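Local coordinates for protein autotransporter adhesin/invasin TibA (Escherichia coli, PDB 4Q1Q) that mediates adhesion to and invasion of human intestinal epithelial cells and bacterial self-aggregation, this heptosylated fragment being a beta-helical piece of its passenger region, at residues Ser128-Ser133 with Ile147-Ser152; Ser133-Ala138 with Ser152-Gly157; Gly137-Val142 with Arg158-Asp163. One frame throughout, in Å; residues are numbered along the deposited sequence.

Following the chain from its N terminus, 128-133, 133-138 and 137-142 run on from one another as most of one turn of the beta-helix, and 147-152, 152-157 and 158-163 repeat the path 19 residues later. Each contact closes a loop of one coil by laying a segment on its equivalent in the next turn. Contacts 1 and 2 share Ser133 and Ser152, contacts 2 and 3 share Gly137 and Ala138, and none nests in another; contact 1 crosses both others, its second segment beginning only after their first ones have passed. Contacts 1 and 2 join the short-stranded walls and the turn after them, contact 3 the wall that faces contact 1 across the core.

Contact 1 of 3, residues Ser128-Ser133 with Ile147-Ser152; sequences SATSAS and IVKATS. With 289 (D-glycero-alpha-D-manno-heptopyranose), chain L; 289 (D-glycero-alpha-D-manno-heptopyranose), chain B.
With OG1 of Thr151 beside the backbone N (chi1 -46°), CG2 lies anti to that N and meets CB of Ala132 at 4.1 Å. Val148 has CG1 anti to its carbonyl carbon, and this methyl rests 4.2 Å from Ala129 CB. The Ala129-Val148 pair is on the core side of parallel strands 128-130 and 147-149, in successive coils of the beta-helix; Ala132 and Thr151 follow in the bends after them. The ladder runs from Ala129 N to Ile147 O, Lys149 N to Ala129 O at 2.8 Å, and Ser131 N to Lys149 O. Beyond the positive-phi residues Ser131 and Ala150, which bend both chains alike, Ser152 N bonds Ala132 O at 3.0 Å and pairing resumes. On the outer side, OG1 of Thr130 shares a hydrogen bond of 2.7 Å with O3 of one heptose, while OG of Ser131 is joined covalently to C1 of another, at 1.3 Å. That second sugar extends over Ala150, whose CB lies 4.1 Å from its C3. Inward, Ala129 touches Gln121 and Val123 of strand 120-124, and Val148 packs on Gln140 and Val142 of strand 139-143. Strands 109-111 and 166-168 continue the stacking on either side.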
loop_
_atom_site.group_PDB
_atom_site.type_symbol
_atom_site.label_atom_id
_atom_site.label_comp_id
_atom_site.label_asym_id
_atom_site.label_seq_id
_atom_site.Cartn_x
_atom_site.Cartn_y
_atom_site.Cartn_z
ATOM N N SER A 128 0.472 -6.981 -7.940
ATOM C CA SER A 128 1.589 -6.613 -7.097
ATOM C C SER A 128 1.896 -5.143 -7.303
ATOM O O SER A 128 1.860 -4.616 -8.419
ATOM C CB SER A 128 2.846 -7.440 -7.404
ATOM O OG SER A 128 2.471 -8.670 -7.998
ATOM N N ALA A 129 2.282 -4.487 -6.222
ATOM C CA ALA A 129 2.829 -3.143 -6.352
ATOM C C ALA A 129 4.062 -3.025 -5.480
ATOM O O ALA A 129 4.085 -3.493 -4.344
ATOM C CB ALA A 129 1.816 -2.081 -5.977
ATOM N N THR A 130 5.079 -2.362 -6.021
ATOM C CA THR A 130 6.330 -2.235 -5.319
ATOM C C THR A 130 6.552 -0.744 -5.331
ATOM O O THR A 130 6.365 -0.108 -6.366
ATOM C CB THR A 130 7.454 -3.041 -6.009
ATOM O OG1 THR A 130 7.120 -4.441 -6.028
ATOM C CG2 THR A 130 8.786 -2.883 -5.291
ATOM N N SER A 131 6.960 -0.224 -4.178
ATOM C CA SER A 131 7.470 1.134 -4.052
ATOM C C SER A 131 6.410 2.200 -4.275
ATOM O O SER A 131 6.742 3.353 -4.551
ATOM C CB SER A 131 8.668 1.371 -4.983
ATOM O OG SER A 131 9.759 0.583 -4.537
ATOM N N ALA A 132 5.154 1.832 -4.056
ATOM C CA ALA A 132 4.110 2.835 -3.929
ATOM C C ALA A 132 4.542 3.870 -2.890
ATOM O O ALA A 132 5.105 3.534 -1.852
ATOM C CB ALA A 132 2.794 2.182 -3.532
ATOM N N SER A 133 4.265 5.133 -3.181
ATOM C CA SER A 133 4.381 6.211 -2.216
ATOM C C SER A 133 2.993 6.704 -1.823
ATOM O O SER A 133 2.317 7.284 -2.668
ATOM C CB SER A 133 5.186 7.349 -2.855
ATOM O OG SER A 133 5.975 8.014 -1.886
ATOM N N ILE A 147 -0.534 -8.143 -3.382
ATOM C CA ILE A 147 0.680 -8.065 -2.585
ATOM C C ILE A 147 1.396 -6.760 -2.864
ATOM O O ILE A 147 1.594 -6.372 -4.023
ATOM C CB ILE A 147 1.655 -9.219 -2.878
ATOM C CG1 ILE A 147 0.926 -10.556 -2.675
ATOM C CG2 ILE A 147 2.878 -9.106 -1.979
ATOM C CD1 ILE A 147 1.773 -11.802 -2.855
ATOM N N VAL A 148 1.788 -6.085 -1.788
ATOM C CA VAL A 148 2.497 -4.815 -1.922
ATOM C C VAL A 148 3.808 -4.890 -1.157
ATOM O O VAL A 148 3.874 -5.484 -0.080
ATOM C CB VAL A 148 1.684 -3.589 -1.448
ATOM C CG1 VAL A 148 0.416 -3.449 -2.264
ATOM C CG2 VAL A 148 1.335 -3.680 0.032
ATOM N N LYS A 149 4.853 -4.328 -1.755
ATOM C CA LYS A 149 6.197 -4.491 -1.230
ATOM C C LYS A 149 6.816 -3.120 -1.233
ATOM O O LYS A 149 6.673 -2.401 -2.211
ATOM C CB LYS A 149 7.018 -5.489 -2.047
ATOM C CG LYS A 149 8.526 -5.346 -1.860
ATOM C CD LYS A 149 9.320 -6.329 -2.703
ATOM C CE LYS A 149 9.672 -7.573 -1.903
ATOM N NZ LYS A 149 9.972 -8.731 -2.789
ATOM N N ALA A 150 7.473 -2.779 -0.127
ATOM C CA ALA A 150 8.219 -1.535 0.013
ATOM C C ALA A 150 7.338 -0.315 -0.189
ATOM O O ALA A 150 7.797 0.683 -0.733
ATOM C CB ALA A 150 9.405 -1.478 -0.949
ATOM N N THR A 151 6.088 -0.380 0.252
ATOM C CA THR A 151 5.255 0.819 0.338
ATOM C C THR A 151 5.776 1.790 1.407
ATOM O O THR A 151 6.053 1.386 2.539
ATOM C CB THR A 151 3.801 0.456 0.702
ATOM O OG1 THR A 151 3.328 -0.643 -0.096
ATOM C CG2 THR A 151 2.882 1.638 0.484
ATOM N N SER A 152 5.906 3.062 1.035
ATOM C CA SER A 152 6.142 4.172 1.948
ATOM C C SER A 152 4.812 4.856 2.251
ATOM O O SER A 152 4.204 5.457 1.363
ATOM C CB SER A 152 7.110 5.209 1.358
ATOM O OG SER A 152 8.416 4.667 1.212
HETATM O O7 289 L . 4.452 -8.967 -12.752
HETATM C C7 289 L . 3.877 -9.522 -11.564
HETATM C C6 289 L . 4.728 -9.135 -10.359
HETATM O O6 289 L . 5.901 -9.954 -10.322
HETATM C C5 289 L . 5.134 -7.668 -10.427
HETATM O O5 289 L . 4.020 -6.849 -10.074
HETATM C C1 289 L . 4.300 -5.464 -10.263
HETATM C C2 289 L . 5.409 -5.035 -9.310
HETATM O O2 289 L . 4.946 -5.147 -7.959
HETATM C C3 289 L . 6.652 -5.898 -9.493
HETATM O O3 289 L . 7.582 -5.624 -8.441
HETATM C C4 289 L . 6.295 -7.380 -9.484
HETATM O O4 289 L . 7.436 -8.148 -9.881
HETATM O O7 289 B . 10.888 5.274 -3.786
HETATM C C7 289 B . 11.096 4.702 -5.086
HETATM C C6 289 B . 12.184 3.630 -5.109
HETATM O O6 289 B . 13.364 4.252 -4.592
HETATM C C5 289 B . 11.826 2.348 -4.352
HETATM O O5 289 B . 11.555 1.414 -5.393
HETATM C C1 289 B . 10.956 0.212 -4.904
HETATM C C2 289 B . 12.041 -0.565 -4.181
HETATM O O2 289 B . 13.161 -0.791 -5.037
HETATM C C3 289 B . 12.418 0.302 -2.991
HETATM O O3 289 B . 13.443 -0.369 -2.256
HETATM C C4 289 B . 12.863 1.685 -3.449
HETATM O O4 289 B . 13.112 2.433 -2.252
#

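Contact 2 of 3, residues Ser133-Ala138 with Ser152-Gly157; sequences SVTSGA and SVNSGG. With 289 (D-glycero-alpha-D-manno-heptopyranose), chain X; 289 (D-glycero-alpha-D-manno-heptopyranose), chain Y.
Ser133 and Val134 pair in parallel with Ser152 and Val153, Val134 N giving an almost straight hydrogen bond to Ser152 O (2.7 Å, 175°) and Val134 O receiving Asn154 N. Both chains then fold into type II turns, Thr135-Ala138 and Asn154-Gly157, stacked as the same corner of two consecutive coils of the beta-helix. Each turn is closed by its own backbone bond, and Gly137 N reaches across to Gly156 O at 3.0 Å from well above the carbonyl plane. Gly156, like Gly137, takes the positive phi of its turn. The bare CA of Gly157 lies 3.3 Å from Thr135 O; a side chain here would collide with Val134 O, and one at Gly156 with Ser136 OG.

The valines face the core. Val134 CG1, anti to the backbone N (chi1 -170°), sits over Gly157, 3.9 Å from its CA, whereas the CG2 methyls of Val134 and Val153 meet only loosely. On the outward side the amide nitrogen ND2 of Asn154 lies 3.3 Å from OG of Ser133, while OD1 accepts from Asn173 one coil further on. Thr135 turns its hydroxyl the other way, to Ile115 O of the preceding coil. At the tip of the corner, Ser136 and Ser155 both hold OG anti to the backbone N, and each carries a heptose. Sugars therefore line the same edge of adjacent coils. Between the two turns a water donates to the carbonyl oxygens of Ala138 and Gly156, standing 2.8 Å from Ala138 O.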
loop_
_atom_site.group_PDB
_atom_site.type_symbol
_atom_site.label_atom_id
_atom_site.label_comp_id
_atom_site.label_asym_id
_atom_site.label_seq_id
_atom_site.Cartn_x
_atom_site.Cartn_y
_atom_site.Cartn_z
ATOM N N SER A 133 4.265 5.133 -3.181
ATOM C CA SER A 133 4.381 6.211 -2.216
ATOM C C SER A 133 2.993 6.704 -1.823
ATOM O O SER A 133 2.317 7.284 -2.668
ATOM C CB SER A 133 5.186 7.349 -2.855
ATOM O OG SER A 133 5.975 8.014 -1.886
ATOM N N VAL A 134 2.583 6.536 -0.568
ATOM C CA VAL A 134 1.236 6.931 -0.145
ATOM C C VAL A 134 1.329 8.209 0.678
ATOM O O VAL A 134 1.592 8.166 1.882
ATOM C CB VAL A 134 0.517 5.881 0.731
ATOM C CG1 VAL A 134 -0.956 6.252 0.935
ATOM C CG2 VAL A 134 0.644 4.486 0.136
ATOM N N THR A 135 1.077 9.335 0.018
ATOM C CA THR A 135 1.209 10.662 0.622
ATOM C C THR A 135 -0.089 11.083 1.306
ATOM O O THR A 135 -1.048 10.310 1.377
ATOM C CB THR A 135 1.603 11.748 -0.415
ATOM O OG1 THR A 135 0.550 11.944 -1.374
ATOM C CG2 THR A 135 2.873 11.371 -1.167
ATOM N N SER A 136 -0.096 12.323 1.784
ATOM C CA SER A 136 -1.175 12.914 2.572
ATOM C C SER A 136 -2.495 12.869 1.826
ATOM O O SER A 136 -2.579 13.367 0.710
ATOM C CB SER A 136 -0.842 14.365 2.936
ATOM O OG SER A 136 -1.561 14.804 4.077
ATOM N N GLY A 137 -3.509 12.265 2.440
ATOM C CA GLY A 137 -4.806 12.086 1.795
ATOM C C GLY A 137 -4.864 10.972 0.770
ATOM O O GLY A 137 -5.931 10.708 0.213
ATOM N N ALA A 138 -3.743 10.309 0.501
ATOM C CA ALA A 138 -3.759 9.193 -0.454
ATOM C C ALA A 138 -4.152 7.881 0.218
ATOM O O ALA A 138 -3.988 7.751 1.421
ATOM C CB ALA A 138 -2.392 9.020 -1.098
ATOM N N SER A 152 5.906 3.062 1.035
ATOM C CA SER A 152 6.142 4.172 1.948
ATOM C C SER A 152 4.812 4.856 2.251
ATOM O O SER A 152 4.204 5.457 1.363
ATOM C CB SER A 152 7.110 5.209 1.358
ATOM O OG SER A 152 8.416 4.667 1.212
ATOM N N VAL A 153 4.351 4.701 3.489
ATOM C CA VAL A 153 3.114 5.352 3.912
ATOM C C VAL A 153 3.577 6.610 4.632
ATOM O O VAL A 153 4.030 6.554 5.764
ATOM C CB VAL A 153 2.215 4.508 4.838
ATOM C CG1 VAL A 153 0.919 5.259 5.126
ATOM C CG2 VAL A 153 1.838 3.171 4.215
ATOM N N ASN A 154 3.491 7.733 3.932
ATOM C CA ASN A 154 4.064 8.983 4.407
ATOM C C ASN A 154 2.966 9.747 5.143
ATOM O O ASN A 154 1.826 9.296 5.196
ATOM C CB ASN A 154 4.666 9.771 3.234
ATOM C CG ASN A 154 5.792 9.023 2.538
ATOM O OD1 ASN A 154 6.696 8.478 3.175
ATOM N ND2 ASN A 154 5.751 8.990 1.212
ATOM N N SER A 155 3.314 10.881 5.735
ATOM C CA SER A 155 2.373 11.707 6.484
ATOM C C SER A 155 1.032 11.920 5.776
ATOM O O SER A 155 0.979 12.208 4.579
ATOM C CB SER A 155 3.022 13.060 6.788
ATOM O OG SER A 155 2.300 13.782 7.774
ATOM N N GLY A 156 -0.057 11.733 6.516
ATOM C CA GLY A 156 -1.408 11.783 5.962
ATOM C C GLY A 156 -1.851 10.550 5.201
ATOM O O GLY A 156 -2.999 10.456 4.756
ATOM N N GLY A 157 -0.937 9.598 5.043
ATOM C CA GLY A 157 -1.205 8.467 4.165
ATOM C C GLY A 157 -1.781 7.242 4.843
ATOM O O GLY A 157 -1.444 6.972 5.994
HETATM O O7 289 X . -3.391 19.365 0.979
HETATM C C7 289 X . -2.830 18.549 2.011
HETATM C C6 289 X . -3.953 18.066 2.922
HETATM O O6 289 X . -5.107 17.714 2.148
HETATM C C5 289 X . -3.483 16.862 3.733
HETATM O O5 289 X . -2.154 17.059 4.207
HETATM C C1 289 X . -1.629 15.879 4.816
HETATM C C2 289 X . -2.338 15.744 6.160
HETATM O O2 289 X . -2.118 16.874 7.010
HETATM C C3 289 X . -3.821 15.557 5.878
HETATM O O3 289 X . -4.490 15.584 7.144
HETATM C C4 289 X . -4.374 16.624 4.941
HETATM O O4 289 X . -5.639 16.213 4.412
HETATM O O7 289 Y . 2.767 16.031 3.701
HETATM C C7 289 Y . 2.545 17.252 4.414
HETATM C C6 289 Y . 3.309 17.114 5.725
HETATM O O6 289 Y . 3.721 18.403 6.194
HETATM C C5 289 Y . 2.451 16.349 6.731
HETATM O O5 289 Y . 3.364 15.737 7.646
HETATM C C1 289 Y . 2.667 14.817 8.483
HETATM C C2 289 Y . 1.801 15.624 9.442
HETATM O O2 289 Y . 2.604 16.554 10.178
HETATM C C3 289 Y . 0.738 16.296 8.578
HETATM O O3 289 Y . -0.128 17.079 9.404
HETATM C C4 289 Y . 1.389 17.147 7.493
HETATM O O4 289 Y . 0.323 17.584 6.644
HETATM O O HOH W 1 -4.856 9.303 3.633
#

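Contact 3 of 3, residues Gly137-Val142 with Arg158-Asp163. With 289 (D-glycero-alpha-D-manno-heptopyranose), chain P; 289 (D-glycero-alpha-D-manno-heptopyranose), chain O; 289 (D-glycero-alpha-D-manno-heptopyranose), chain N.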
loop_
_atom_site.group_PDB
_atom_site.type_symbol
_atom_site.label_atom_id
_atom_site.label_comp_id
_atom_site.label_asym_id
_atom_site.label_seq_id
_atom_site.Cartn_x
_atom_site.Cartn_y
_atom_site.Cartn_z
ATOM N N GLY A 137 -3.509 12.265 2.440
ATOM C CA GLY A 137 -4.806 12.086 1.795
ATOM C C GLY A 137 -4.864 10.972 0.770
ATOM O O GLY A 137 -5.931 10.708 0.213
ATOM N N ALA A 138 -3.743 10.309 0.501
ATOM C CA ALA A 138 -3.759 9.193 -0.454
ATOM C C ALA A 138 -4.152 7.881 0.218
ATOM O O ALA A 138 -3.988 7.751 1.421
ATOM C CB ALA A 138 -2.392 9.020 -1.098
ATOM N N ARG A 139 -4.623 6.900 -0.546
ATOM C CA ARG A 139 -4.952 5.609 0.036
ATOM C C ARG A 139 -4.470 4.465 -0.837
ATOM O O ARG A 139 -4.608 4.514 -2.046
ATOM C CB ARG A 139 -6.474 5.485 0.243
ATOM C CG ARG A 139 -7.030 6.573 1.146
ATOM C CD ARG A 139 -8.520 6.448 1.439
ATOM N NE ARG A 139 -9.346 6.375 0.238
ATOM C CZ ARG A 139 -10.661 6.183 0.267
ATOM N NH1 ARG A 139 -11.300 6.099 1.419
ATOM N NH2 ARG A 139 -11.372 6.099 -0.838
ATOM N N GLN A 140 -3.973 3.410 -0.206
ATOM C CA GLN A 140 -3.663 2.169 -0.901
ATOM C C GLN A 140 -4.473 1.019 -0.311
ATOM O O GLN A 140 -4.463 0.812 0.898
ATOM C CB GLN A 140 -2.162 1.901 -0.761
ATOM C CG GLN A 140 -1.714 0.665 -1.524
ATOM C CD GLN A 140 -0.339 0.169 -1.137
ATOM O OE1 GLN A 140 -0.051 -0.123 0.025
ATOM N NE2 GLN A 140 0.517 0.021 -2.142
ATOM N N PHE A 141 -5.163 0.264 -1.160
ATOM C CA PHE A 141 -5.994 -0.858 -0.743
ATOM C C PHE A 141 -5.426 -2.153 -1.299
ATOM O O PHE A 141 -5.189 -2.221 -2.503
ATOM C CB PHE A 141 -7.417 -0.731 -1.283
ATOM C CG PHE A 141 -8.160 0.458 -0.748
ATOM C CD1 PHE A 141 -8.821 0.385 0.471
ATOM C CD2 PHE A 141 -8.178 1.652 -1.458
ATOM C CE1 PHE A 141 -9.494 1.480 0.986
ATOM C CE2 PHE A 141 -8.880 2.738 -0.958
ATOM C CZ PHE A 141 -9.529 2.658 0.259
ATOM N N VAL A 142 -5.203 -3.147 -0.437
ATOM C CA VAL A 142 -4.662 -4.425 -0.872
ATOM C C VAL A 142 -5.562 -5.561 -0.423
ATOM O O VAL A 142 -5.875 -5.705 0.765
ATOM C CB VAL A 142 -3.267 -4.704 -0.317
ATOM C CG1 VAL A 142 -2.612 -5.782 -1.173
ATOM C CG2 VAL A 142 -2.481 -3.413 -0.297
ATOM N N ARG A 158 -2.578 6.473 4.105
ATOM C CA ARG A 158 -3.198 5.284 4.687
ATOM C C ARG A 158 -3.154 4.086 3.761
ATOM O O ARG A 158 -3.499 4.164 2.577
ATOM C CB ARG A 158 -4.675 5.499 5.061
ATOM C CG ARG A 158 -4.865 6.602 6.091
ATOM C CD ARG A 158 -6.337 6.963 6.288
ATOM N NE ARG A 158 -6.869 7.782 5.205
ATOM C CZ ARG A 158 -8.155 8.079 5.031
ATOM N NH1 ARG A 158 -9.070 7.619 5.876
ATOM N NH2 ARG A 158 -8.541 8.832 4.005
ATOM N N GLN A 159 -2.795 2.962 4.368
ATOM C CA GLN A 159 -2.767 1.706 3.641
ATOM C C GLN A 159 -3.792 0.774 4.283
ATOM O O GLN A 159 -3.805 0.628 5.505
ATOM C CB GLN A 159 -1.358 1.111 3.718
ATOM C CG GLN A 159 -1.207 -0.261 3.093
ATOM C CD GLN A 159 0.151 -0.873 3.349
ATOM O OE1 GLN A 159 0.477 -1.227 4.484
ATOM N NE2 GLN A 159 0.955 -0.975 2.295
ATOM N N TYR A 160 -4.639 0.143 3.473
ATOM C CA TYR A 160 -5.601 -0.819 4.002
ATOM C C TYR A 160 -5.189 -2.199 3.538
ATOM O O TYR A 160 -5.311 -2.491 2.351
ATOM C CB TYR A 160 -7.028 -0.526 3.532
ATOM C CG TYR A 160 -7.524 0.806 4.032
ATOM C CD1 TYR A 160 -7.095 1.984 3.434
ATOM C CD2 TYR A 160 -8.344 0.895 5.150
ATOM C CE1 TYR A 160 -7.509 3.212 3.903
ATOM C CE2 TYR A 160 -8.742 2.126 5.638
ATOM C CZ TYR A 160 -8.337 3.274 4.999
ATOM O OH TYR A 160 -8.734 4.497 5.469
ATOM N N VAL A 161 -4.718 -3.033 4.460
ATOM C CA VAL A 161 -4.463 -4.432 4.125
ATOM C C VAL A 161 -5.681 -5.258 4.538
ATOM O O VAL A 161 -5.925 -5.532 5.718
ATOM C CB VAL A 161 -3.171 -4.919 4.785
ATOM C CG1 VAL A 161 -2.786 -6.301 4.280
ATOM C CG2 VAL A 161 -2.061 -3.912 4.523
ATOM N N ARG A 162 -6.477 -5.633 3.544
ATOM C CA ARG A 162 -7.761 -6.283 3.802
ATOM C C ARG A 162 -7.652 -7.798 3.708
ATOM O O ARG A 162 -6.554 -8.331 3.501
ATOM C CB ARG A 162 -8.814 -5.705 2.846
ATOM C CG ARG A 162 -9.027 -4.217 3.110
ATOM C CD ARG A 162 -10.463 -3.784 2.884
ATOM N NE ARG A 162 -10.738 -2.485 3.480
ATOM C CZ ARG A 162 -11.343 -1.487 2.842
ATOM N NH1 ARG A 162 -11.703 -1.621 1.570
ATOM N NH2 ARG A 162 -11.561 -0.345 3.477
ATOM N N ASP A 163 -8.779 -8.484 3.878
ATOM C CA ASP A 163 -8.798 -9.949 3.898
ATOM C C ASP A 163 -8.004 -10.483 2.712
ATOM O O ASP A 163 -8.248 -10.063 1.594
ATOM C CB ASP A 163 -10.251 -10.473 3.896
ATOM C CG ASP A 163 -10.373 -11.982 4.145
ATOM O OD1 ASP A 163 -9.408 -12.606 4.640
ATOM O OD2 ASP A 163 -11.444 -12.576 3.869
HETATM O O7 289 P . -12.368 -4.309 11.338
HETATM C C7 289 P . -13.489 -4.090 10.478
HETATM C C6 289 P . -13.011 -4.288 9.043
HETATM O O6 289 P . -13.997 -3.732 8.159
HETATM C C5 289 P . -11.605 -3.724 8.800
HETATM O O5 289 P . -11.258 -4.309 7.544
HETATM C C1 289 P . -9.948 -3.975 7.097
HETATM C C2 289 P . -9.979 -2.491 6.755
HETATM O O2 289 P . -11.051 -2.140 5.884
HETATM C C3 289 P . -10.147 -1.757 8.074
HETATM O O3 289 P . -10.193 -0.356 7.811
HETATM C C4 289 P . -11.426 -2.207 8.768
HETATM O O4 289 P . -11.252 -1.640 10.065
HETATM O O7 289 O . -6.862 -15.443 0.708
HETATM C C7 289 O . -7.626 -16.194 -0.242
HETATM C C6 289 O . -8.329 -15.234 -1.197
HETATM O O6 289 O . -9.239 -15.966 -2.026
HETATM C C5 289 O . -9.091 -14.152 -0.442
HETATM O O5 289 O . -10.341 -13.672 -1.384
HETATM C C1 289 O . -10.671 -12.303 -1.045
HETATM C C2 289 O . -11.019 -12.258 0.448
HETATM O O2 289 O . -12.279 -11.599 0.624
HETATM C C3 289 O . -11.083 -13.658 1.074
HETATM O O3 289 O . -12.451 -14.084 1.120
HETATM C C4 289 O . -10.250 -14.739 0.370
HETATM O O4 289 O . -9.741 -15.649 1.352
HETATM O O7 289 N . -11.765 -6.584 -4.741
HETATM C C7 289 N . -11.845 -5.213 -4.337
HETATM C C6 289 N . -11.547 -5.076 -2.849
HETATM O O6 289 N . -12.688 -4.539 -2.169
HETATM C C5 289 N . -11.125 -6.386 -2.170
HETATM O O5 289 N . -11.101 -6.108 -0.767
HETATM C C1 289 N . -10.369 -7.133 -0.088
HETATM C C2 289 N . -11.316 -8.305 0.101
HETATM O O2 289 N . -12.364 -7.809 0.937
HETATM C C3 289 N . -11.693 -8.784 -1.308
HETATM O O3 289 N . -12.838 -9.649 -1.219
HETATM C C4 289 N . -11.911 -7.686 -2.362
HETATM O O4 289 N . -11.500 -8.259 -3.610
HETATM O O HOH W 1 -4.856 9.303 3.633
#
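Gln140 and Gln159 run side by side in the same direction, and NE2 of Gln159 donates to OE1 of Gln140 at 2.6 Å in a nearly straight bond. In both, CG is anti to the backbone N (chi1 -177° and 175°) and the chain extends beyond it, which sets the amides side by side and almost coplanar. On the outer side, CE1 of Phe141 lies over a face of the Tyr160 ring, 3.5 Å from CD1. The planes are near parallel (17°) but so offset that little more than this CE1 edge lies over Tyr160. Phe141 CD1 also lies over one face of the Arg162 guanidinium, near its rim. NH2 of Arg162 makes a weak bond of 3.0 Å to heptose O2, and O3 of that sugar reaches the edge of the Tyr160 ring, 3.5 Å from CD2. CD of Arg139 covers a face of the Arg158 guanidinium, 3.5 Å from NH2, and the water held between the turns also accepts from Arg158 NE at 3.0 Å.

This register comes from the parallel strands 139-142 and 158-161, laid one coil apart on a long wall of the beta-helix and tied by backbone bonds from Arg158 N to Ala138 O through Arg162 N to Val142 O.

Phe141 CZ is centred over the guanidinium of Arg139, and the salt bridge of its NE to Asp120 would ease the repulsion between Arg139 and the like-charged Arg158. Tyr122 stacks on Phe141, and Phe179 meets Tyr160 at a steeper tilt. Gln121 and Gln178 extend the glutamine row into the coils before and after, so that the buried amides satisfy one another in a ladder.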